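PDB 1F2K: profilin II from Acanthamoeba castellanii, which binds monomeric actin and reshapes the cytoskeleton, preventing actin polymerization at high concentration and enhancing it at low, and also binds PIP2. Local coordinates for residues 53-57 with 58-62; 70-74 with 75-79. One frame throughout, in Å; residues are numbered along the deposited sequence.

Contact 1 of 2, residues 53-57 with 58-62; sequences TAIRS and NGFEL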
ATOM      1  N   THR A  53      16.972  -1.657   2.383  1.00 50.84           N
ATOM      2  CA  THR A  53      17.874  -1.952   3.496  1.00 42.23           C
ATOM      3  C   THR A  53      17.226  -1.711   4.851  1.00 40.22           C
ATOM      4  O   THR A  53      17.133  -2.620   5.680  1.00 42.01           O
ATOM      5  CB  THR A  53      19.136  -1.084   3.395  1.00 49.31           C
ATOM      6  OG1 THR A  53      19.865  -1.421   2.192  1.00 48.90           O
ATOM      7  CG2 THR A  53      19.994  -1.281   4.634  1.00 43.80           C
ATOM      8  N   ALA A  54      16.789  -0.480   5.081  1.00 36.83           N
ATOM      9  CA  ALA A  54      16.122  -0.123   6.325  1.00 35.94           C
ATOM     10  C   ALA A  54      14.935  -1.030   6.675  1.00 42.31           C
ATOM     11  O   ALA A  54      14.862  -1.545   7.798  1.00 45.52           O
ATOM     12  CB  ALA A  54      15.645   1.284   6.244  1.00 27.12           C
ATOM     13  N   ILE A  55      14.008  -1.222   5.728  1.00 40.28           N
ATOM     14  CA  ILE A  55      12.817  -2.047   6.003  1.00 49.84           C
ATOM     15  C   ILE A  55      13.097  -3.552   6.117  1.00 42.83           C
ATOM     16  O   ILE A  55      12.387  -4.305   6.814  1.00 42.58           O
ATOM     17  CB  ILE A  55      11.646  -1.850   4.929  1.00 51.34           C
ATOM     18  CG1 ILE A  55      12.107  -2.318   3.550  1.00 50.83           C
ATOM     19  CG2 ILE A  55      11.160  -0.409   4.895  1.00 43.69           C
ATOM     20  CD1 ILE A  55      10.965  -2.705   2.673  1.00 45.99           C
ATOM     21  N   ARG A  56      14.111  -4.001   5.408  1.00 37.84           N
ATOM     22  CA  ARG A  56      14.449  -5.396   5.499  1.00 45.56           C
ATOM     23  C   ARG A  56      14.898  -5.725   6.927  1.00 47.33           C
ATOM     24  O   ARG A  56      14.558  -6.780   7.449  1.00 53.28           O
ATOM     25  CB  ARG A  56      15.532  -5.764   4.465  1.00 38.98           C
ATOM     26  CG  ARG A  56      15.020  -5.658   3.014  1.00 44.90           C
ATOM     27  CD  ARG A  56      16.097  -6.043   2.012  1.00 61.46           C
ATOM     28  NE  ARG A  56      15.683  -5.941   0.599  1.00 63.19           N
ATOM     29  CZ  ARG A  56      14.869  -6.786  -0.063  1.00 65.16           C
ATOM     30  NH1 ARG A  56      14.302  -7.868   0.516  1.00 44.64           N
ATOM     31  NH2 ARG A  56      14.651  -6.559  -1.360  1.00 61.22           N
ATOM     32  N   SER A  57      15.625  -4.840   7.597  1.00 51.96           N
ATOM     33  CA  SER A  57      16.045  -5.213   8.949  1.00 57.69           C
ATOM     34  C   SER A  57      14.969  -5.022  10.039  1.00 55.92           C
ATOM     35  O   SER A  57      14.868  -5.822  10.990  1.00 45.95           O
ATOM     36  CB  SER A  57      17.358  -4.483   9.322  1.00 62.64           C
ATOM     37  OG  SER A  57      17.177  -3.126   9.725  1.00 64.95           O
ATOM     38  N   ASN A  58      14.135  -3.992   9.899  1.00 56.72           N
ATOM     39  CA  ASN A  58      13.105  -3.761  10.919  1.00 64.93           C
ATOM     40  C   ASN A  58      11.668  -3.794  10.410  1.00 64.22           C
ATOM     41  O   ASN A  58      10.745  -3.540  11.196  1.00 61.88           O
ATOM     42  CB  ASN A  58      13.337  -2.406  11.603  1.00 66.22           C
ATOM     43  CG  ASN A  58      14.792  -2.195  12.014  1.00 70.99           C
ATOM     44  OD1 ASN A  58      15.340  -2.967  12.801  1.00 77.15           O
ATOM     45  ND2 ASN A  58      15.423  -1.145  11.478  1.00 64.21           N
ATOM     46  N   GLY A  59      11.471  -4.115   9.121  1.00 62.74           N
ATOM     47  CA  GLY A  59      10.128  -4.099   8.551  1.00 59.76           C
ATOM     48  C   GLY A  59       9.639  -2.647   8.395  1.00 52.11           C
ATOM     49  O   GLY A  59      10.460  -1.762   8.111  1.00 43.74           O
ATOM     50  N   PHE A  60       8.332  -2.388   8.579  1.00 53.67           N
ATOM     51  CA  PHE A  60       7.784  -1.019   8.448  1.00 50.41           C
ATOM     52  C   PHE A  60       6.424  -0.831   9.110  1.00 44.35           C
ATOM     53  O   PHE A  60       5.675  -1.787   9.229  1.00 50.26           O
ATOM     54  CB  PHE A  60       7.693  -0.620   6.968  1.00 50.99           C
ATOM     55  CG  PHE A  60       6.853  -1.556   6.115  1.00 47.15           C
ATOM     56  CD1 PHE A  60       7.452  -2.568   5.369  1.00 44.37           C
ATOM     57  CD2 PHE A  60       5.456  -1.427   6.064  1.00 42.23           C
ATOM     58  CE1 PHE A  60       6.673  -3.443   4.583  1.00 48.99           C
ATOM     59  CE2 PHE A  60       4.669  -2.299   5.282  1.00 27.80           C
ATOM     60  CZ  PHE A  60       5.279  -3.305   4.543  1.00 38.57           C
ATOM     61  N   GLU A  61       6.111   0.391   9.549  1.00 45.52           N
ATOM     62  CA  GLU A  61       4.824   0.673  10.205  1.00 45.36           C
ATOM     63  C   GLU A  61       3.787   1.371   9.327  1.00 43.75           C
ATOM     64  O   GLU A  61       4.125   2.190   8.483  1.00 38.49           O
ATOM     65  CB  GLU A  61       5.010   1.552  11.448  1.00 53.35           C
ATOM     66  CG  GLU A  61       5.690   0.871  12.654  1.00 68.96           C
ATOM     67  CD  GLU A  61       5.389   1.562  13.999  1.00 69.77           C
ATOM     68  OE1 GLU A  61       4.172   1.666  14.361  1.00 48.45           O
ATOM     69  OE2 GLU A  61       6.368   1.980  14.683  1.00 59.53           O
ATOM     70  N   LEU A  62       2.517   1.064   9.564  1.00 46.96           N
ATOM     71  CA  LEU A  62       1.433   1.686   8.817  1.00 47.42           C
ATOM     72  C   LEU A  62       0.160   1.717   9.659  1.00 44.15           C
ATOM     73  O   LEU A  62      -0.422   0.689   9.953  1.00 32.09           O
ATOM     74  CB  LEU A  62       1.198   0.944   7.488  1.00 37.53           C
ATOM     75  CG  LEU A  62       1.666   1.602   6.163  1.00 36.48           C
ATOM     76  CD1 LEU A  62       2.310   2.913   6.421  1.00 35.44           C
ATOM     77  CD2 LEU A  62       2.648   0.719   5.424  1.00 39.31           C
TER

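Contact 2 of 2, residues 70-74 with 75-79; sequences IRADD and RSVYG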
ATOM      1  N   ILE A  70       7.967  -9.069   3.318  1.00 40.12           N
ATOM      2  CA  ILE A  70       7.980 -10.339   2.598  1.00 36.70           C
ATOM      3  C   ILE A  70       8.599 -10.065   1.246  1.00 45.29           C
ATOM      4  O   ILE A  70       9.451 -10.826   0.787  1.00 51.51           O
ATOM      5  CB  ILE A  70       6.611 -10.864   2.214  1.00 39.24           C
ATOM      6  CG1 ILE A  70       5.660 -10.856   3.377  1.00 49.04           C
ATOM      7  CG2 ILE A  70       6.738 -12.275   1.718  1.00 50.55           C
ATOM      8  CD1 ILE A  70       4.265 -11.259   2.883  1.00 38.18           C
ATOM      9  N   ARG A  71       8.113  -9.004   0.586  1.00 45.72           N
ATOM     10  CA  ARG A  71       8.600  -8.634  -0.741  1.00 29.98           C
ATOM     11  C   ARG A  71       9.129  -7.209  -0.761  1.00 38.00           C
ATOM     12  O   ARG A  71       8.582  -6.351  -0.084  1.00 35.96           O
ATOM     13  CB  ARG A  71       7.488  -8.741  -1.794  1.00 31.42           C
ATOM     14  CG  ARG A  71       8.006  -8.395  -3.193  1.00 20.43           C
ATOM     15  CD  ARG A  71       6.968  -7.985  -4.213  1.00 24.08           C
ATOM     16  NE  ARG A  71       6.164  -9.082  -4.736  1.00 25.89           N
ATOM     17  CZ  ARG A  71       5.855  -9.269  -6.026  1.00 24.56           C
ATOM     18  NH1 ARG A  71       6.279  -8.438  -6.956  1.00 28.34           N
ATOM     19  NH2 ARG A  71       5.103 -10.299  -6.395  1.00 32.81           N
ATOM     20  N   ALA A  72      10.202  -6.949  -1.516  1.00 32.87           N
ATOM     21  CA  ALA A  72      10.686  -5.577  -1.615  1.00 29.92           C
ATOM     22  C   ALA A  72      11.518  -5.309  -2.869  1.00 37.20           C
ATOM     23  O   ALA A  72      12.696  -5.634  -2.918  1.00 43.43           O
ATOM     24  CB  ALA A  72      11.468  -5.197  -0.372  1.00 26.86           C
ATOM     25  N   ASP A  73      10.902  -4.734  -3.904  1.00 38.37           N
ATOM     26  CA  ASP A  73      11.651  -4.405  -5.113  1.00 37.20           C
ATOM     27  C   ASP A  73      11.430  -2.951  -5.515  1.00 34.19           C
ATOM     28  O   ASP A  73      10.979  -2.145  -4.706  1.00 40.00           O
ATOM     29  CB  ASP A  73      11.301  -5.343  -6.255  1.00 36.45           C
ATOM     30  CG  ASP A  73       9.836  -5.448  -6.478  1.00 53.55           C
ATOM     31  OD1 ASP A  73       9.183  -4.446  -6.909  1.00 48.79           O
ATOM     32  OD2 ASP A  73       9.350  -6.557  -6.200  1.00 35.82           O
ATOM     33  N   ASP A  74      11.745  -2.581  -6.742  1.00 24.01           N
ATOM     34  CA  ASP A  74      11.577  -1.179  -7.068  1.00 32.88           C
ATOM     35  C   ASP A  74      10.187  -0.791  -7.468  1.00 27.94           C
ATOM     36  O   ASP A  74       9.942   0.352  -7.845  1.00 32.00           O
ATOM     37  CB  ASP A  74      12.618  -0.690  -8.104  1.00 36.17           C
ATOM     38  CG  ASP A  74      12.675  -1.545  -9.342  1.00 55.31           C
ATOM     39  OD1 ASP A  74      12.804  -2.789  -9.195  1.00 65.31           O
ATOM     40  OD2 ASP A  74      12.601  -0.968 -10.463  1.00 62.28           O
ATOM     41  N   ARG A  75       9.266  -1.738  -7.352  1.00 33.75           N
ATOM     42  CA  ARG A  75       7.869  -1.469  -7.671  1.00 29.90           C
ATOM     43  C   ARG A  75       6.942  -1.865  -6.530  1.00 28.30           C
ATOM     44  O   ARG A  75       5.980  -1.150  -6.234  1.00 24.07           O
ATOM     45  CB  ARG A  75       7.439  -2.196  -8.948  1.00 29.38           C
ATOM     46  CG  ARG A  75       5.950  -2.251  -9.115  1.00 28.47           C
ATOM     47  CD  ARG A  75       5.515  -2.684 -10.516  1.00 33.83           C
ATOM     48  NE  ARG A  75       4.140  -3.162 -10.478  1.00 21.54           N
ATOM     49  CZ  ARG A  75       3.250  -2.928 -11.418  1.00 25.51           C
ATOM     50  NH1 ARG A  75       3.565  -2.204 -12.495  1.00 29.62           N
ATOM     51  NH2 ARG A  75       2.042  -3.442 -11.294  1.00 29.00           N
ATOM     52  N   SER A  76       7.254  -2.987  -5.870  1.00 34.73           N
ATOM     53  CA  SER A  76       6.389  -3.484  -4.801  1.00 31.57           C
ATOM     54  C   SER A  76       7.002  -3.722  -3.427  1.00 31.92           C
ATOM     55  O   SER A  76       8.167  -4.097  -3.277  1.00 34.10           O
ATOM     56  CB  SER A  76       5.725  -4.772  -5.287  1.00 34.21           C
ATOM     57  OG  SER A  76       5.245  -4.646  -6.636  1.00 27.26           O
ATOM     58  N   VAL A  77       6.212  -3.473  -2.400  1.00 28.12           N
ATOM     59  CA  VAL A  77       6.672  -3.736  -1.054  1.00 24.94           C
ATOM     60  C   VAL A  77       5.440  -4.292  -0.334  1.00 26.69           C
ATOM     61  O   VAL A  77       4.381  -3.660  -0.276  1.00 34.84           O
ATOM     62  CB  VAL A  77       7.195  -2.499  -0.351  1.00 22.31           C
ATOM     63  CG1 VAL A  77       7.418  -2.823   1.088  1.00 19.58           C
ATOM     64  CG2 VAL A  77       8.526  -2.043  -0.947  1.00 23.92           C
ATOM     65  N   TYR A  78       5.586  -5.518   0.153  1.00 27.24           N
ATOM     66  CA  TYR A  78       4.529  -6.236   0.830  1.00 28.44           C
ATOM     67  C   TYR A  78       4.987  -6.585   2.218  1.00 27.28           C
ATOM     68  O   TYR A  78       6.120  -7.026   2.407  1.00 29.28           O
ATOM     69  CB  TYR A  78       4.241  -7.561   0.139  1.00 25.25           C
ATOM     70  CG  TYR A  78       3.651  -7.569  -1.244  1.00 27.95           C
ATOM     71  CD1 TYR A  78       3.434  -6.403  -1.985  1.00 36.61           C
ATOM     72  CD2 TYR A  78       3.369  -8.764  -1.845  1.00 20.39           C
ATOM     73  CE1 TYR A  78       2.939  -6.465  -3.329  1.00 18.81           C
ATOM     74  CE2 TYR A  78       2.888  -8.837  -3.153  1.00 27.57           C
ATOM     75  CZ  TYR A  78       2.672  -7.700  -3.898  1.00 35.24           C
ATOM     76  OH  TYR A  78       2.224  -7.857  -5.215  1.00 30.65           O
ATOM     77  N   GLY A  79       4.075  -6.435   3.165  1.00 31.87           N
ATOM     78  CA  GLY A  79       4.329  -6.772   4.551  1.00 37.13           C
ATOM     79  C   GLY A  79       3.308  -7.816   4.988  1.00 44.54           C
ATOM     80  O   GLY A  79       2.278  -8.002   4.334  1.00 41.34           O
TER
HETATM   81  O   HOH W   1       7.006  -5.791  -7.974  1.00 37.03           O

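Contact 1 of 2, residues 53-57 with 58-62
Between Ile55 and Gly59 the backbone leaves the last turn of helix 53-58, with Gly59 taking a positive phi of 72° and the chain running on into edge strand 60-62. The final helical bonds are slack or uncertain: Asn58 N reaches Ala54 O over a weak 3.3 Å, and the very short approach of Gly59 N to Ile55 O is doubtful in detail. Ala54 O also receives a weak hydrogen bond from Ser57 OG at 3.4 Å, as the serine hydroxyl folds back over the preceding turn. Beyond the turn, the carbonyl of Gly59 points back at Ile55, where its oxygen receives a CA-H...O contact, 3.2 Å from Ile55 CA.

The apolar part lies one residue further on. Ile55 and Phe60 run side by side in the same direction, with the CG2 methyl of Ile55 4.0 Å from Phe60 CB and Ile55 CB at the edge of the ring, near its plane. With chi1 at 57°, Phe60 CG sits between its own backbone N and carbonyl carbon, and the ring extends alongside the isoleucine instead of lying over it. Both side chains are buried: Ile55 also packs on Ala48 and Ala72, Phe60 on Thr69, and both meet Val77.

Polar and apolar groups thus share the same exit from the helix. Ala54 O is held by weak bonds, whereas Ile55 O also accepts Thr69 OG1, tying the helix end to strand 65-72, while Ile55 from the helix and Phe60 from the strand after it pack together onto Val77.

Contact 2 of 2, residues 70-74 with 75-79
A beta hairpin, strand 65-72 folding back into strand 76-81 within the antiparallel sheet of the profilin fold, brings Arg71 against Tyr78 and Asp73 against Ser76. A classic bulge interrupts it: Ile70 and Arg71 both face Tyr78, whose O accepts Ile70 N at 2.9 Å and, more weakly, Arg71 N. Tyr78 N returns a bond to Arg71 O, and Ala72 follows opposite Val77 as a non-hydrogen-bonded pair.

Asp73 organises the connection. Its backbone N bonds to Ser76 O, and its carboxylate folds over the turn, OD1 accepting two amides. Arg75 N, at 2.7 Å, meets the anti lone pair of OD1 and closes an Asx turn; Ser76 N, at 2.6 Å, arrives from above the carboxylate plane. Asp73 CG lies between the backbone N and carbonyl carbon, which brings OD1 back toward both amides. Water 1 gives a third hydrogen bond to OD1, contacts Ser76 OG, and weakly accepts from Arg71 NH1, whose ion pair with Asp73 OD2 is long.

Two polar ends on this face of the hairpin, Ser76 OG and Tyr78 OH, meet Glu114 of helix 106-121. Arg75 swings away from the turn to form salt bridges with Glu114 and Asp118.

Arg71 lies beside Tyr78, pointing the same way. Its chain bends at chi3 (-75°), turning the guanidinium over the phenol, with the two planes 33° apart. Arg71 NE sits over one face toward the rim, 3.6 Å from Tyr78 CE2, while Arg71 CD stands 4.2 Å from the ring centroid, only 4° off the ring normal.

Overall arrangement
The two contacts follow one another along the chain, their centres 11 Å apart, and strands 60-62 and 65-72 are neighbours in one sheet. Contact 1 packs on the hairpin face that carries Ala72 and Val77, together with helix 39-50: Phe60 CE1 lies 3.6 Å from Val77 CG1, and Ile55 CD1 3.9 Å from the same methyl. Phe60 CZ reaches Gly79 CA at 3.6 Å, and Arg56 NH2 stands 2.7 Å from Ala72 O. The hairpin's other face, with Arg71 and Tyr78, meets helix 106-121. That helix carries the actin-binding residue Lys115, whose side chain lies about 8 Å from that of Arg75; contact 1 lies away from it.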